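Local coordinates for fiber KNOB domain (Avirulent turkey hemorrhagic enteritis virus, PDB 4D63), which forms the trimeric head of the turkey adenovirus 3 fibre and binds sialic acid, probably serving in attachment to host-cell receptors, at residues A[94-106]-A[170-182]. Sequence-based numbering, arbitrary orientation.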
ATOM      1  N   ARG A  94       0.403  18.344  -9.302  1.00 42.09           N
ATOM      2  CA  ARG A  94       0.059  17.554 -10.462  1.00 47.37           C
ATOM      3  C   ARG A  94       0.538  16.109 -10.349  1.00 40.89           C
ATOM      4  O   ARG A  94       1.718  15.852 -10.164  1.00 39.11           O
ATOM      5  CB  ARG A  94       0.685  18.182 -11.713  1.00 55.65           C
ATOM      6  CG  ARG A  94       0.192  17.578 -13.024  1.00 57.98           C
ATOM      7  CD  ARG A  94       1.119  17.946 -14.168  1.00 63.56           C
ATOM      8  NE  ARG A  94       1.066  19.382 -14.467  1.00 65.54           N
ATOM      9  CZ  ARG A  94       0.083  19.988 -15.142  1.00 61.58           C
ATOM     10  NH1 ARG A  94      -0.954  19.297 -15.620  1.00 64.94           N
ATOM     11  NH2 ARG A  94       0.148  21.301 -15.354  1.00 60.12           N
ATOM     12  N   ASN A  95      -0.391  15.173 -10.508  1.00 40.24           N
ATOM     13  CA  ASN A  95      -0.061  13.782 -10.702  1.00 39.24           C
ATOM     14  C   ASN A  95       0.321  13.614 -12.125  1.00 38.56           C
ATOM     15  O   ASN A  95      -0.204  14.282 -13.014  1.00 37.87           O
ATOM     16  CB  ASN A  95      -1.236  12.818 -10.460  1.00 41.75           C
ATOM     17  CG  ASN A  95      -1.654  12.773  -9.032  1.00 43.08           C
ATOM     18  OD1 ASN A  95      -1.385  11.804  -8.298  1.00 46.55           O
ATOM     19  ND2 ASN A  95      -2.317  13.840  -8.607  1.00 41.11           N
ATOM     20  N   LYS A  96       1.218  12.668 -12.326  1.00 37.78           N
ATOM     21  CA  LYS A  96       1.624  12.256 -13.620  1.00 40.38           C
ATOM     22  C   LYS A  96       1.169  10.817 -13.736  1.00 40.79           C
ATOM     23  O   LYS A  96       0.993  10.134 -12.738  1.00 37.19           O
ATOM     24  CB  LYS A  96       3.127  12.360 -13.738  1.00 43.79           C
ATOM     25  CG  LYS A  96       3.678  13.773 -13.605  1.00 51.76           C
ATOM     26  CD  LYS A  96       5.160  13.780 -13.976  1.00 60.16           C
ATOM     27  CE  LYS A  96       5.882  15.078 -13.605  1.00 70.00           C
ATOM     28  NZ  LYS A  96       5.603  16.188 -14.561  1.00 72.15           N
ATOM     29  N   SER A  97       0.988  10.368 -14.964  1.00 42.19           N
ATOM     30  CA  SER A  97       0.490   9.039 -15.224  1.00 42.64           C
ATOM     31  C   SER A  97       1.537   8.202 -15.902  1.00 40.53           C
ATOM     32  O   SER A  97       2.185   8.698 -16.810  1.00 35.57           O
ATOM     33  CB  SER A  97      -0.695   9.149 -16.164  1.00 42.77           C
ATOM     34  OG  SER A  97      -1.750   9.784 -15.495  1.00 47.34           O
ATOM     35  N   ILE A  98       1.687   6.936 -15.489  1.00 36.23           N
ATOM     36  CA  ILE A  98       2.210   5.927 -16.418  1.00 37.85           C
ATOM     37  C   ILE A  98       1.032   5.394 -17.248  1.00 37.89           C
ATOM     38  O   ILE A  98       0.106   4.790 -16.724  1.00 37.03           O
ATOM     39  CB  ILE A  98       2.903   4.749 -15.718  1.00 37.31           C
ATOM     40  CG1 ILE A  98       4.144   5.247 -14.967  1.00 39.71           C
ATOM     41  CG2 ILE A  98       3.278   3.682 -16.748  1.00 36.38           C
ATOM     42  CD1 ILE A  98       4.655   4.254 -13.949  1.00 39.29           C
ATOM     43  N   GLU A  99       1.076   5.610 -18.541  1.00 36.95           N
ATOM     44  CA  GLU A  99      -0.052   5.318 -19.398  1.00 40.85           C
ATOM     45  C   GLU A  99       0.172   4.007 -20.114  1.00 41.11           C
ATOM     46  O   GLU A  99       1.148   3.855 -20.826  1.00 38.82           O
ATOM     47  CB  GLU A  99      -0.226   6.440 -20.423  1.00 45.78           C
ATOM     48  CG  GLU A  99      -0.417   7.804 -19.778  1.00 47.62           C
ATOM     49  CD  GLU A  99      -0.525   8.923 -20.788  1.00 58.42           C
ATOM     50  OE1 GLU A  99       0.224   8.876 -21.786  1.00 65.66           O
ATOM     51  OE2 GLU A  99      -1.346   9.849 -20.576  1.00 60.57           O
ATOM     52  N   LEU A 100      -0.730   3.059 -19.904  1.00 38.75           N
ATOM     53  CA  LEU A 100      -0.648   1.762 -20.543  1.00 40.21           C
ATOM     54  C   LEU A 100      -1.894   1.528 -21.393  1.00 41.11           C
ATOM     55  O   LEU A 100      -3.025   1.624 -20.896  1.00 40.92           O
ATOM     56  CB  LEU A 100      -0.494   0.676 -19.471  1.00 42.12           C
ATOM     57  CG  LEU A 100       0.805   0.779 -18.656  1.00 46.23           C
ATOM     58  CD1 LEU A 100       0.702  -0.085 -17.404  1.00 47.36           C
ATOM     59  CD2 LEU A 100       2.025   0.381 -19.508  1.00 45.75           C
ATOM     60  N   ARG A 101      -1.688   1.258 -22.676  1.00 43.36           N
ATOM     61  CA  ARG A 101      -2.786   1.087 -23.634  1.00 45.68           C
ATOM     62  C   ARG A 101      -3.097  -0.382 -23.803  1.00 41.30           C
ATOM     63  O   ARG A 101      -2.322  -1.218 -23.370  1.00 39.06           O
ATOM     64  CB  ARG A 101      -2.391   1.680 -24.992  1.00 54.30           C
ATOM     65  CG  ARG A 101      -2.014   3.155 -24.922  1.00 64.25           C
ATOM     66  CD  ARG A 101      -2.067   3.878 -26.263  1.00 71.74           C
ATOM     67  NE  ARG A 101      -2.971   5.034 -26.177  1.00 79.32           N
ATOM     68  CZ  ARG A 101      -4.207   5.093 -26.691  1.00 88.47           C
ATOM     69  NH1 ARG A 101      -4.733   4.084 -27.385  1.00 95.54           N
ATOM     70  NH2 ARG A 101      -4.932   6.184 -26.519  1.00 94.99           N
ATOM     71  N   SER A 102      -4.213  -0.671 -24.477  1.00 40.27           N
ATOM     72  CA  SER A 102      -4.675  -2.018 -24.803  1.00 43.97           C
ATOM     73  C   SER A 102      -3.587  -2.869 -25.404  1.00 41.88           C
ATOM     74  O   SER A 102      -3.414  -4.003 -25.018  1.00 38.54           O
ATOM     75  CB  SER A 102      -5.801  -1.980 -25.862  1.00 51.42           C
ATOM     76  OG  SER A 102      -6.894  -1.173 -25.467  1.00 55.70           O
ATOM     77  N   ALA A 103      -2.881  -2.303 -26.374  1.00 42.29           N
ATOM     78  CA  ALA A 103      -1.839  -3.004 -27.115  1.00 43.41           C
ATOM     79  C   ALA A 103      -0.622  -3.456 -26.267  1.00 45.07           C
ATOM     80  O   ALA A 103       0.123  -4.356 -26.696  1.00 47.73           O
ATOM     81  CB  ALA A 103      -1.380  -2.128 -28.277  1.00 45.89           C
ATOM     82  N   ASP A 104      -0.423  -2.829 -25.094  1.00 43.30           N
ATOM     83  CA  ASP A 104       0.553  -3.290 -24.077  1.00 40.79           C
ATOM     84  C   ASP A 104       0.087  -4.535 -23.243  1.00 42.45           C
ATOM     85  O   ASP A 104       0.898  -5.138 -22.522  1.00 38.66           O
ATOM     86  CB  ASP A 104       0.910  -2.134 -23.122  1.00 41.14           C
ATOM     87  CG  ASP A 104       1.522  -0.933 -23.837  1.00 44.75           C
ATOM     88  OD1 ASP A 104       2.538  -1.139 -24.499  1.00 45.24           O
ATOM     89  OD2 ASP A 104       0.995   0.221 -23.736  1.00 47.35           O
ATOM     90  N   PHE A 105      -1.196  -4.910 -23.330  1.00 41.76           N
ATOM     91  CA  PHE A 105      -1.735  -6.031 -22.546  1.00 45.40           C
ATOM     92  C   PHE A 105      -1.855  -7.299 -23.354  1.00 47.08           C
ATOM     93  O   PHE A 105      -2.036  -7.271 -24.577  1.00 53.22           O
ATOM     94  CB  PHE A 105      -3.150  -5.747 -22.020  1.00 48.83           C
ATOM     95  CG  PHE A 105      -3.279  -4.464 -21.269  1.00 50.50           C
ATOM     96  CD1 PHE A 105      -2.352  -4.116 -20.304  1.00 52.44           C
ATOM     97  CD2 PHE A 105      -4.330  -3.603 -21.535  1.00 54.16           C
ATOM     98  CE1 PHE A 105      -2.466  -2.917 -19.621  1.00 54.77           C
ATOM     99  CE2 PHE A 105      -4.446  -2.404 -20.867  1.00 53.26           C
ATOM    100  CZ  PHE A 105      -3.512  -2.061 -19.905  1.00 54.73           C
ATOM    101  N   LEU A 106      -1.821  -8.415 -22.645  1.00 46.28           N
ATOM    102  CA  LEU A 106      -2.105  -9.706 -23.245  1.00 47.19           C
ATOM    103  C   LEU A 106      -3.591  -9.870 -23.454  1.00 49.33           C
ATOM    104  O   LEU A 106      -4.411  -9.302 -22.719  1.00 50.79           O
ATOM    105  CB  LEU A 106      -1.585 -10.857 -22.380  1.00 43.59           C
ATOM    106  CG  LEU A 106      -0.070 -10.925 -22.232  1.00 44.25           C
ATOM    107  CD1 LEU A 106       0.301 -12.172 -21.458  1.00 45.83           C
ATOM    108  CD2 LEU A 106       0.656 -10.913 -23.568  1.00 45.06           C
ATOM    109  N   ASN A 170     -15.208  -2.005 -22.578  1.00 55.90           N
ATOM    110  CA  ASN A 170     -13.819  -2.386 -22.808  1.00 59.25           C
ATOM    111  C   ASN A 170     -12.854  -1.219 -22.539  1.00 60.10           C
ATOM    112  O   ASN A 170     -13.152  -0.058 -22.856  1.00 46.92           O
ATOM    113  CB  ASN A 170     -13.606  -2.844 -24.255  1.00 62.27           C
ATOM    114  CG  ASN A 170     -14.281  -4.167 -24.566  1.00 70.20           C
ATOM    115  OD1 ASN A 170     -14.751  -4.887 -23.679  1.00 63.35           O
ATOM    116  ND2 ASN A 170     -14.322  -4.499 -25.848  1.00 74.38           N
ATOM    117  N   ILE A 171     -11.679  -1.556 -22.014  1.00 60.70           N
ATOM    118  CA  ILE A 171     -10.682  -0.574 -21.600  1.00 59.03           C
ATOM    119  C   ILE A 171      -9.744  -0.233 -22.758  1.00 55.56           C
ATOM    120  O   ILE A 171      -9.195  -1.119 -23.411  1.00 58.16           O
ATOM    121  CB  ILE A 171      -9.942  -1.085 -20.339  1.00 58.94           C
ATOM    122  CG1 ILE A 171     -10.927  -1.061 -19.166  1.00 60.19           C
ATOM    123  CG2 ILE A 171      -8.724  -0.242 -19.988  1.00 55.79           C
ATOM    124  CD1 ILE A 171     -10.441  -1.796 -17.940  1.00 61.65           C
ATOM    125  N   LYS A 172      -9.608   1.069 -23.011  1.00 50.72           N
ATOM    126  CA  LYS A 172      -8.676   1.625 -23.992  1.00 51.38           C
ATOM    127  C   LYS A 172      -7.296   1.857 -23.318  1.00 45.23           C
ATOM    128  O   LYS A 172      -6.233   1.732 -23.928  1.00 39.44           O
ATOM    129  CB  LYS A 172      -9.250   2.967 -24.502  1.00 57.67           C
ATOM    130  CG  LYS A 172      -8.547   3.601 -25.708  1.00 71.02           C
ATOM    131  CD  LYS A 172      -8.334   5.120 -25.567  1.00 79.53           C
ATOM    132  CE  LYS A 172      -9.634   5.928 -25.528  1.00 84.60           C
ATOM    133  NZ  LYS A 172     -10.395   5.847 -26.809  1.00 89.74           N
ATOM    134  N   MET A 173      -7.316   2.203 -22.045  1.00 38.55           N
ATOM    135  CA  MET A 173      -6.103   2.682 -21.427  1.00 39.98           C
ATOM    136  C   MET A 173      -6.249   2.648 -19.915  1.00 34.59           C
ATOM    137  O   MET A 173      -7.335   2.896 -19.378  1.00 36.92           O
ATOM    138  CB  MET A 173      -5.807   4.106 -21.931  1.00 41.19           C
ATOM    139  CG  MET A 173      -4.689   4.842 -21.208  1.00 49.93           C
ATOM    140  SD  MET A 173      -4.350   6.491 -21.873  1.00 51.06           S
ATOM    141  CE  MET A 173      -3.022   6.233 -23.028  1.00 56.17           C
ATOM    142  N   ILE A 174      -5.153   2.332 -19.248  1.00 29.86           N
ATOM    143  CA  ILE A 174      -5.054   2.413 -17.816  1.00 33.19           C
ATOM    144  C   ILE A 174      -3.935   3.402 -17.532  1.00 34.09           C
ATOM    145  O   ILE A 174      -2.815   3.240 -18.052  1.00 34.89           O
ATOM    146  CB  ILE A 174      -4.723   1.019 -17.224  1.00 34.26           C
ATOM    147  CG1 ILE A 174      -5.885   0.058 -17.518  1.00 38.36           C
ATOM    148  CG2 ILE A 174      -4.492   1.083 -15.738  1.00 33.52           C
ATOM    149  CD1 ILE A 174      -5.645  -1.377 -17.121  1.00 37.85           C
ATOM    150  N   LYS A 175      -4.234   4.408 -16.716  1.00 32.40           N
ATOM    151  CA  LYS A 175      -3.218   5.321 -16.184  1.00 35.34           C
ATOM    152  C   LYS A 175      -2.921   5.032 -14.708  1.00 35.23           C
ATOM    153  O   LYS A 175      -3.830   5.019 -13.864  1.00 33.50           O
ATOM    154  CB  LYS A 175      -3.708   6.751 -16.273  1.00 40.78           C
ATOM    155  CG  LYS A 175      -4.020   7.253 -17.671  1.00 43.52           C
ATOM    156  CD  LYS A 175      -4.325   8.748 -17.625  1.00 48.34           C
ATOM    157  CE  LYS A 175      -4.717   9.275 -18.999  1.00 55.35           C
ATOM    158  NZ  LYS A 175      -3.895  10.445 -19.390  1.00 59.75           N
ATOM    159  N   ILE A 176      -1.663   4.756 -14.397  1.00 33.31           N
ATOM    160  CA  ILE A 176      -1.231   4.627 -13.017  1.00 31.19           C
ATOM    161  C   ILE A 176      -0.778   5.999 -12.581  1.00 31.68           C
ATOM    162  O   ILE A 176       0.207   6.512 -13.089  1.00 28.28           O
ATOM    163  CB  ILE A 176      -0.091   3.609 -12.866  1.00 32.39           C
ATOM    164  CG1 ILE A 176      -0.557   2.237 -13.350  1.00 31.01           C
ATOM    165  CG2 ILE A 176       0.390   3.538 -11.408  1.00 31.01           C
ATOM    166  CD1 ILE A 176       0.565   1.249 -13.455  1.00 33.49           C
ATOM    167  N   LYS A 177      -1.509   6.579 -11.626  1.00 32.25           N
ATOM    168  CA  LYS A 177      -1.303   7.961 -11.169  1.00 37.52           C
ATOM    169  C   LYS A 177      -0.477   8.075  -9.891  1.00 36.39           C
ATOM    170  O   LYS A 177      -0.210   9.178  -9.426  1.00 37.23           O
ATOM    171  CB  LYS A 177      -2.663   8.582 -10.871  1.00 37.67           C
ATOM    172  CG  LYS A 177      -3.606   8.486 -12.029  1.00 43.23           C
ATOM    173  CD  LYS A 177      -3.239   9.479 -13.097  1.00 49.72           C
ATOM    174  CE  LYS A 177      -4.484  10.121 -13.689  1.00 56.10           C
ATOM    175  NZ  LYS A 177      -5.369  10.706 -12.641  1.00 57.30           N
ATOM    176  N   SER A 178      -0.159   6.915  -9.321  1.00 35.23           N
ATOM    177  CA  SER A 178       0.620   6.745  -8.108  1.00 34.73           C
ATOM    178  C   SER A 178       2.101   6.579  -8.422  1.00 32.18           C
ATOM    179  O   SER A 178       2.440   5.988  -9.432  1.00 29.84           O
ATOM    180  CB  SER A 178       0.216   5.404  -7.456  1.00 37.20           C
ATOM    181  OG  SER A 178      -0.768   5.589  -6.485  1.00 41.80           O
ATOM    182  N   VAL A 179       2.962   7.005  -7.498  1.00 31.85           N
ATOM    183  CA  VAL A 179       4.382   6.679  -7.545  1.00 30.17           C
ATOM    184  C   VAL A 179       4.602   5.295  -6.916  1.00 28.14           C
ATOM    185  O   VAL A 179       4.368   5.089  -5.703  1.00 29.94           O
ATOM    186  CB  VAL A 179       5.243   7.726  -6.795  1.00 30.31           C
ATOM    187  CG1 VAL A 179       6.725   7.371  -6.925  1.00 30.42           C
ATOM    188  CG2 VAL A 179       4.982   9.106  -7.351  1.00 29.54           C
ATOM    189  N   MET A 180       5.028   4.356  -7.745  1.00 26.52           N
ATOM    190  CA  MET A 180       5.152   2.951  -7.376  1.00 28.81           C
ATOM    191  C   MET A 180       6.549   2.643  -6.893  1.00 30.22           C
ATOM    192  O   MET A 180       7.508   2.881  -7.602  1.00 30.86           O
ATOM    193  CB  MET A 180       4.887   2.046  -8.585  1.00 28.71           C
ATOM    194  CG  MET A 180       3.429   2.113  -9.065  1.00 30.32           C
ATOM    195  SD  MET A 180       2.988   0.808 -10.229  1.00 29.24           S
ATOM    196  CE  MET A 180       4.202   1.119 -11.510  1.00 28.60           C
ATOM    197  N   LEU A 181       6.647   2.039  -5.721  1.00 31.70           N
ATOM    198  CA  LEU A 181       7.904   1.454  -5.268  1.00 32.66           C
ATOM    199  C   LEU A 181       7.629   0.065  -4.674  1.00 32.58           C
ATOM    200  O   LEU A 181       6.726  -0.105  -3.870  1.00 34.11           O
ATOM    201  CB  LEU A 181       8.593   2.365  -4.237  1.00 31.13           C
ATOM    202  CG  LEU A 181       9.861   1.786  -3.576  1.00 30.83           C
ATOM    203  CD1 LEU A 181      10.813   2.931  -3.255  1.00 32.00           C
ATOM    204  CD2 LEU A 181       9.531   0.972  -2.320  1.00 33.36           C
ATOM    205  N   PHE A 182       8.414  -0.913  -5.104  1.00 30.63           N
ATOM    206  CA  PHE A 182       8.298  -2.259  -4.642  1.00 30.94           C
ATOM    207  C   PHE A 182       9.505  -2.583  -3.801  1.00 29.78           C
ATOM    208  O   PHE A 182      10.642  -2.400  -4.259  1.00 31.59           O
ATOM    209  CB  PHE A 182       8.262  -3.240  -5.834  1.00 31.37           C
ATOM    210  CG  PHE A 182       7.117  -3.014  -6.791  1.00 34.72           C
ATOM    211  CD1 PHE A 182       7.203  -2.066  -7.788  1.00 33.19           C
ATOM    212  CD2 PHE A 182       5.942  -3.761  -6.682  1.00 34.06           C
ATOM    213  CE1 PHE A 182       6.146  -1.879  -8.660  1.00 31.96           C
ATOM    214  CE2 PHE A 182       4.907  -3.570  -7.545  1.00 32.59           C
ATOM    215  CZ  PHE A 182       5.003  -2.623  -8.527  1.00 32.20           C
TER
HETATM  216  O   HOH W   1       2.208  11.041  -9.859  1.00 33.77           O
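With CG placed anti to the carbonyl carbon in both residues (chi1 -58° in Glu99, -60° in Lys175), the side chains of Glu99 and Lys175 run alongside each other, and Lys175 NZ reaches Glu99 OE2 at 2.9 Å on the anti side of the carboxylate, closing a salt bridge. They stand on neighbouring antiparallel strands of the beta-sandwich typical of adenovirus fibre heads: 98-101 is an outermost strand of its sheet within the chain and pairs with 171-176. Ile98 and Ile176, and Leu100 and Ile174, are hydrogen-bonded pairs; Leu100 N meets Ile174 O at 2.8 Å, almost straight.

Beside the salt bridge, Met173 sets CG anti to its backbone N (chi1 170°) and bends at SD, which carries its methyl CE across the Arg101 chain to 3.4 Å from NE. On the opposite face the side chains of Ile98, Leu100, Ile174 and Ile176 are buried and apolar. There Leu100 CD1 touches Ile176 CD1, Ile98 CD1 meets Met180 CE at 4.0 Å, and Leu133 of strand 129-137 packs on Ile174 and Ile176. Phe105, coming back after the 3-10 turn 102-104, brings CZ to 3.6 Å from Ile174 CD1.

On the other flank of 171-176, Lys172 and Met173 both face Ile136 in a classic beta bulge. Beyond the Arg101-Met173 pair, Ser102 N hydrogen-bonds to Lys172 O from above the carbonyl plane, whereas Ser102 OG donates to an in-plane lone pair of Ile171 O at 3.1 Å.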